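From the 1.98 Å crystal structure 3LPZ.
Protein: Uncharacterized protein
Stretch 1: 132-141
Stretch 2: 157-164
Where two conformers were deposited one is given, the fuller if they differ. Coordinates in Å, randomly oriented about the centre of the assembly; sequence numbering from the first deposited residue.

Stretch 1 (132-141) PAGDPELHHV
Stretch 2 157-164: KHLVLGTK

Residues 132–135 form an irregular lead-in to a helix that starts at Pro136 and continues beyond Val141. Asp135 (chi1 t) occupies the N-cap position, its OD2 accepting from Leu138 N at 3.0 Å. Against the first turns of this helix lies a second helical segment, which begins earlier in the chain and includes Lys157 (phi/psi -61/-35) to Leu159; a type I turn spans Leu159 to Gly162. The register is set by two close CA pairs, His139 with His158 at 4.8 Å and Pro136 with Gly162 at 4.3 Å, so that sequence advances along stretch 2 as it recedes along stretch 1.

The CA-to-CB bond of Lys157 (m, t, t, t) points sideways, and its side chain makes no contact with stretch 1. His158 (chi1 m, chi2 -78°) supplies the one direct hydrogen bond between the stretches: its ND1 lies 2.8 Å from ND1 of His139 (chi1 m, chi2 -57°). Either nitrogen could be the donor. The rings meet rim to rim, with centroids 5.0 Å apart and planes at 40°, which places each ND1 near the plane of the other ring. His139 is held from its far side as well, since its NE2 donates to Ala133 O at 2.8 Å; the ring thus ties the lead-in loop to the second helix.

Leu159 (m, t) has a CB that points sideways, but its end comes nearer, bringing CD2 to 4.1 Å from ND1 of His140 (chi1 t, chi2 75°). Val160 (-67/-20) points away. The turn is closed by Gly162 N donating to Leu159 O at 3.1 Å.

Leu161 (-103/16; m, t) points toward stretch 1. Its CB sits over the face of the His139 ring, 3.9 Å from the centroid and 22° off the normal, a CH-pi contact, while CD2 lies 4.1 Å from Ala133 CB. Its carbonyl receives a CA-H...O contact, with Leu161 O 3.6 Å from Pro136 CA. Leu161 O also accepts from a water at 3.1 Å, and the same water donates to Gly134 O at 2.9 Å, bridging the stretches.

Gly162 (-92/-154) returns the pattern, its CA 3.5 Å from Pro136 O, an oxygen also engaged by His140 N at 2.8 Å within the helix. A CB at Gly162 would be crowded by Leu159 O, at 3.2 Å, rather than by stretch 1.

Thr163 (-100/-175, chi1 p) packs its CG2 3.9 Å from Pro136 CB and 3.5 Å from Glu137 CA. Its OG1 lies over one face of the His140 ring, 3.8 Å from CG, and caps a backbone nitrogen just past the stretch. Lys164 then points away.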

ATOM      1  N   PRO A 132      12.497  -5.232  -2.793  1.00 18.94           N
ATOM      2  CA  PRO A 132      12.411  -5.932  -1.496  1.00 19.86           C
ATOM      3  C   PRO A 132      11.165  -5.642  -0.660  1.00 20.47           C
ATOM      4  O   PRO A 132      10.831  -6.448   0.228  1.00 21.12           O
ATOM      5  CB  PRO A 132      13.669  -5.484  -0.731  1.00 20.33           C
ATOM      6  CG  PRO A 132      14.230  -4.323  -1.482  1.00 19.86           C
ATOM      7  CD  PRO A 132      13.725  -4.421  -2.921  1.00 18.66           C
ATOM      8  N   ALA A 133      10.477  -4.531  -0.916  1.00 20.19           N
ATOM      9  CA  ALA A 133       9.182  -4.288  -0.228  1.00 19.67           C
ATOM     10  C   ALA A 133       8.027  -5.038  -0.917  1.00 19.13           C
ATOM     11  O   ALA A 133       6.891  -5.045  -0.413  1.00 19.61           O
ATOM     12  CB  ALA A 133       8.876  -2.787  -0.140  1.00 20.40           C
ATOM     13  N   GLY A 134       8.318  -5.664  -2.055  1.00 17.73           N
ATOM     14  CA  GLY A 134       7.377  -6.605  -2.719  1.00 16.88           C
ATOM     15  C   GLY A 134       6.962  -6.077  -4.077  1.00 15.95           C
ATOM     16  O   GLY A 134       7.146  -4.900  -4.351  1.00 17.42           O
ATOM     17  N   ASP A 135       6.405  -6.927  -4.926  1.00 15.21           N
ATOM     18  CA  ASP A 135       6.169  -6.553  -6.325  1.00 15.34           C
ATOM     19  C   ASP A 135       5.154  -5.416  -6.416  1.00 15.59           C
ATOM     20  O   ASP A 135       4.087  -5.515  -5.848  1.00 15.46           O
ATOM     21  CB  ASP A 135       5.719  -7.761  -7.137  1.00 15.36           C
ATOM     22  CG  ASP A 135       5.444  -7.421  -8.586  1.00 16.23           C
ATOM     23  OD1 ASP A 135       6.422  -7.099  -9.320  1.00 18.76           O
ATOM     24  OD2 ASP A 135       4.243  -7.477  -8.992  1.00 15.65           O
ATOM     25  N   PRO A 136       5.513  -4.303  -7.097  1.00 15.69           N
ATOM     26  CA  PRO A 136       4.552  -3.207  -7.136  1.00 15.23           C
ATOM     27  C   PRO A 136       3.171  -3.538  -7.734  1.00 14.78           C
ATOM     28  O   PRO A 136       2.147  -3.069  -7.198  1.00 13.26           O
ATOM     29  CB  PRO A 136       5.258  -2.177  -8.024  1.00 15.30           C
ATOM     30  CG  PRO A 136       6.746  -2.366  -7.641  1.00 16.64           C
ATOM     31  CD  PRO A 136       6.852  -3.888  -7.579  1.00 15.74           C
ATOM     32  N   GLU A 137       3.139  -4.292  -8.839  1.00 13.81           N
ATOM     33  CA  GLU A 137       1.851  -4.597  -9.505  1.00 15.42           C
ATOM     34  C   GLU A 137       1.000  -5.499  -8.599  1.00 15.82           C
ATOM     35  O   GLU A 137      -0.213  -5.320  -8.506  1.00 16.14           O
ATOM     36  CB  GLU A 137       2.062  -5.261 -10.889  1.00 15.61           C
ATOM     37  CG  GLU A 137       0.784  -5.514 -11.659  1.00 20.28           C
ATOM     38  CD  GLU A 137       1.039  -6.021 -13.093  1.00 24.77           C
ATOM     39  OE1 GLU A 137       2.168  -5.874 -13.642  1.00 26.03           O
ATOM     40  OE2 GLU A 137       0.106  -6.607 -13.662  1.00 28.64           O
ATOM     41  N   LEU A 138       1.630  -6.440  -7.895  1.00 14.79           N
ATOM     42  CA  LEU A 138       0.857  -7.240  -6.927  1.00 15.17           C
ATOM     43  C   LEU A 138       0.286  -6.361  -5.810  1.00 15.82           C
ATOM     44  O   LEU A 138      -0.907  -6.487  -5.463  1.00 15.38           O
ATOM     45  CB  LEU A 138       1.693  -8.379  -6.345  1.00 15.22           C
ATOM     46  CG  LEU A 138       2.098  -9.518  -7.297  1.00 15.02           C
ATOM     47  CD1 LEU A 138       2.920 -10.539  -6.504  1.00 16.54           C
ATOM     48  CD2 LEU A 138       0.868 -10.221  -7.917  1.00 17.30           C
ATOM     49  N   HIS A 139       1.107  -5.438  -5.278  1.00 15.61           N
ATOM     50  CA  HIS A 139       0.612  -4.479  -4.272  1.00 16.30           C
ATOM     51  C   HIS A 139      -0.540  -3.636  -4.833  1.00 16.81           C
ATOM     52  O   HIS A 139      -1.542  -3.397  -4.141  1.00 17.01           O
ATOM     53  CB  HIS A 139       1.713  -3.524  -3.776  1.00 16.23           C
ATOM     54  CG  HIS A 139       2.603  -4.118  -2.727  1.00 17.72           C
ATOM     55  ND1 HIS A 139       2.120  -4.623  -1.538  1.00 18.72           N
ATOM     56  CD2 HIS A 139       3.950  -4.277  -2.680  1.00 18.05           C
ATOM     57  CE1 HIS A 139       3.126  -5.062  -0.795  1.00 18.31           C
ATOM     58  NE2 HIS A 139       4.249  -4.869  -1.467  1.00 19.02           N
ATOM     59  N   HIS A 140      -0.391  -3.162  -6.068  1.00 16.21           N
ATOM     60  CA  HIS A 140      -1.457  -2.410  -6.698  1.00 16.77           C
ATOM     61  C   HIS A 140      -2.804  -3.177  -6.751  1.00 17.09           C
ATOM     62  O   HIS A 140      -3.842  -2.668  -6.338  1.00 16.90           O
ATOM     63  CB  HIS A 140      -1.086  -1.964  -8.105  1.00 16.32           C
ATOM     64  CG  HIS A 140      -2.217  -1.251  -8.794  1.00 17.38           C
ATOM     65  ND1 HIS A 140      -2.567   0.046  -8.482  1.00 17.43           N
ATOM     66  CD2 HIS A 140      -3.099  -1.668  -9.736  1.00 17.57           C
ATOM     67  CE1 HIS A 140      -3.616   0.400  -9.213  1.00 19.35           C
ATOM     68  NE2 HIS A 140      -3.952  -0.616  -9.990  1.00 19.34           N
ATOM     69  N   VAL A 141      -2.775  -4.369  -7.325  1.00 17.20           N
ATOM     70  CA  VAL A 141      -3.977  -5.175  -7.438  1.00 17.34           C
ATOM     71  C   VAL A 141      -4.602  -5.543  -6.070  1.00 17.17           C
ATOM     72  O   VAL A 141      -5.802  -5.397  -5.901  1.00 16.49           O
ATOM     73  CB  VAL A 141      -3.754  -6.405  -8.339  1.00 17.28           C
ATOM     74  CG1 VAL A 141      -5.058  -7.250  -8.394  1.00 18.12           C
ATOM     75  CG2 VAL A 141      -3.329  -5.922  -9.767  1.00 18.05           C
ATOM     76  N   LYS A 157      -1.780   0.462   2.979  1.00 21.21           N
ATOM     77  CA  LYS A 157      -0.476  -0.189   3.115  1.00 22.46           C
ATOM     78  C   LYS A 157       0.059  -0.787   1.812  1.00 21.54           C
ATOM     79  O   LYS A 157       1.269  -0.764   1.596  1.00 23.07           O
ATOM     80  CB  LYS A 157      -0.494  -1.244   4.235  1.00 23.52           C
ATOM     81  CG  LYS A 157      -0.714  -0.624   5.625  1.00 27.55           C
ATOM     82  CD  LYS A 157      -1.090  -1.692   6.657  1.00 34.12           C
ATOM     83  CE  LYS A 157      -1.389  -1.058   8.023  1.00 37.06           C
ATOM     84  NZ  LYS A 157      -1.416  -2.118   9.064  1.00 42.33           N
ATOM     85  N   HIS A 158      -0.818  -1.317   0.950  1.00 19.63           N
ATOM     86  CA  HIS A 158      -0.382  -1.837  -0.349  1.00 18.05           C
ATOM     87  C   HIS A 158      -0.223  -0.748  -1.412  1.00 17.68           C
ATOM     88  O   HIS A 158       0.779  -0.738  -2.137  1.00 17.47           O
ATOM     89  CB  HIS A 158      -1.342  -2.907  -0.831  1.00 17.70           C
ATOM     90  CG  HIS A 158      -1.272  -4.156  -0.012  1.00 19.14           C
ATOM     91  ND1 HIS A 158      -0.266  -5.086  -0.169  1.00 20.35           N
ATOM     92  CD2 HIS A 158      -2.056  -4.605   1.002  1.00 20.03           C
ATOM     93  CE1 HIS A 158      -0.453  -6.073   0.695  1.00 21.21           C
ATOM     94  NE2 HIS A 158      -1.530  -5.804   1.418  1.00 20.38           N
ATOM     95  N   LEU A 159      -1.178   0.189  -1.466  1.00 16.23           N
ATOM     96  CA  LEU A 159      -1.139   1.220  -2.525  1.00 16.83           C
ATOM     97  C   LEU A 159       0.090   2.125  -2.455  1.00 16.58           C
ATOM     98  O   LEU A 159       0.558   2.577  -3.497  1.00 17.25           O
ATOM     99  CB  LEU A 159      -2.431   2.039  -2.565  1.00 15.99           C
ATOM    100  CG  LEU A 159      -3.642   1.215  -3.068  1.00 15.82           C
ATOM    101  CD1 LEU A 159      -4.943   1.915  -2.721  1.00 17.52           C
ATOM    102  CD2 LEU A 159      -3.553   0.894  -4.620  1.00 13.63           C
ATOM    103  N   VAL A 160       0.607   2.386  -1.250  1.00 16.91           N
ATOM    104  CA  VAL A 160       1.804   3.222  -1.114  0.50 16.71           C
ATOM    105  C   VAL A 160       3.051   2.546  -1.694  1.00 17.08           C
ATOM    106  O   VAL A 160       4.064   3.224  -2.016  1.00 17.17           O
ATOM    107  CB  VAL A 160       2.056   3.710   0.356  0.50 16.91           C
ATOM    108  CG1 VAL A 160       0.916   4.609   0.792  0.50 18.55           C
ATOM    109  CG2 VAL A 160       2.305   2.536   1.351  0.50 14.63           C
ATOM    110  N   LEU A 161       2.971   1.227  -1.841  1.00 17.24           N
ATOM    111  CA  LEU A 161       4.005   0.396  -2.442  1.00 18.23           C
ATOM    112  C   LEU A 161       3.691  -0.053  -3.879  1.00 18.29           C
ATOM    113  O   LEU A 161       4.343  -0.969  -4.386  1.00 18.55           O
ATOM    114  CB  LEU A 161       4.247  -0.840  -1.553  1.00 18.36           C
ATOM    115  CG  LEU A 161       4.724  -0.525  -0.115  1.00 18.88           C
ATOM    116  CD1 LEU A 161       4.815  -1.814   0.717  1.00 20.92           C
ATOM    117  CD2 LEU A 161       6.089   0.239  -0.138  1.00 18.73           C
ATOM    118  N   GLY A 162       2.728   0.602  -4.533  1.00 18.03           N
ATOM    119  CA  GLY A 162       2.194   0.134  -5.811  1.00 17.69           C
ATOM    120  C   GLY A 162       2.911   0.723  -7.031  1.00 18.76           C
ATOM    121  O   GLY A 162       4.116   1.079  -6.989  1.00 18.51           O
ATOM    122  N   THR A 163       2.172   0.770  -8.129  1.00 18.67           N
ATOM    123  CA  THR A 163       2.703   1.161  -9.424  1.00 19.31           C
ATOM    124  C   THR A 163       2.327   2.613  -9.668  1.00 20.05           C
ATOM    125  O   THR A 163       1.709   3.264  -8.805  1.00 19.19           O
ATOM    126  CB  THR A 163       2.029   0.328 -10.553  1.00 19.50           C
ATOM    127  OG1 THR A 163       0.615   0.579 -10.529  1.00 19.05           O
ATOM    128  CG2 THR A 163       2.288  -1.195 -10.369  1.00 19.03           C
ATOM    129  N   LYS A 164       2.641   3.105 -10.869  1.00 21.44           N
ATOM    130  CA  LYS A 164       2.219   4.440 -11.269  1.00 22.91           C
ATOM    131  C   LYS A 164       0.691   4.610 -11.276  1.00 22.82           C
ATOM    132  O   LYS A 164       0.219   5.733 -11.238  1.00 23.06           O
ATOM    133  CB  LYS A 164       2.822   4.842 -12.635  1.00 23.55           C
ATOM    134  CG  LYS A 164       2.170   4.187 -13.828  1.00 28.50           C
ATOM    135  CD  LYS A 164       2.669   4.879 -15.153  1.00 35.95           C
ATOM    136  CE  LYS A 164       2.844   3.878 -16.291  1.00 39.53           C
ATOM    137  NZ  LYS A 164       1.628   2.998 -16.467  1.00 42.16           N
TER
HETATM  138  O   HOH W   1       7.082  -2.124  -3.693  1.00 28.83           O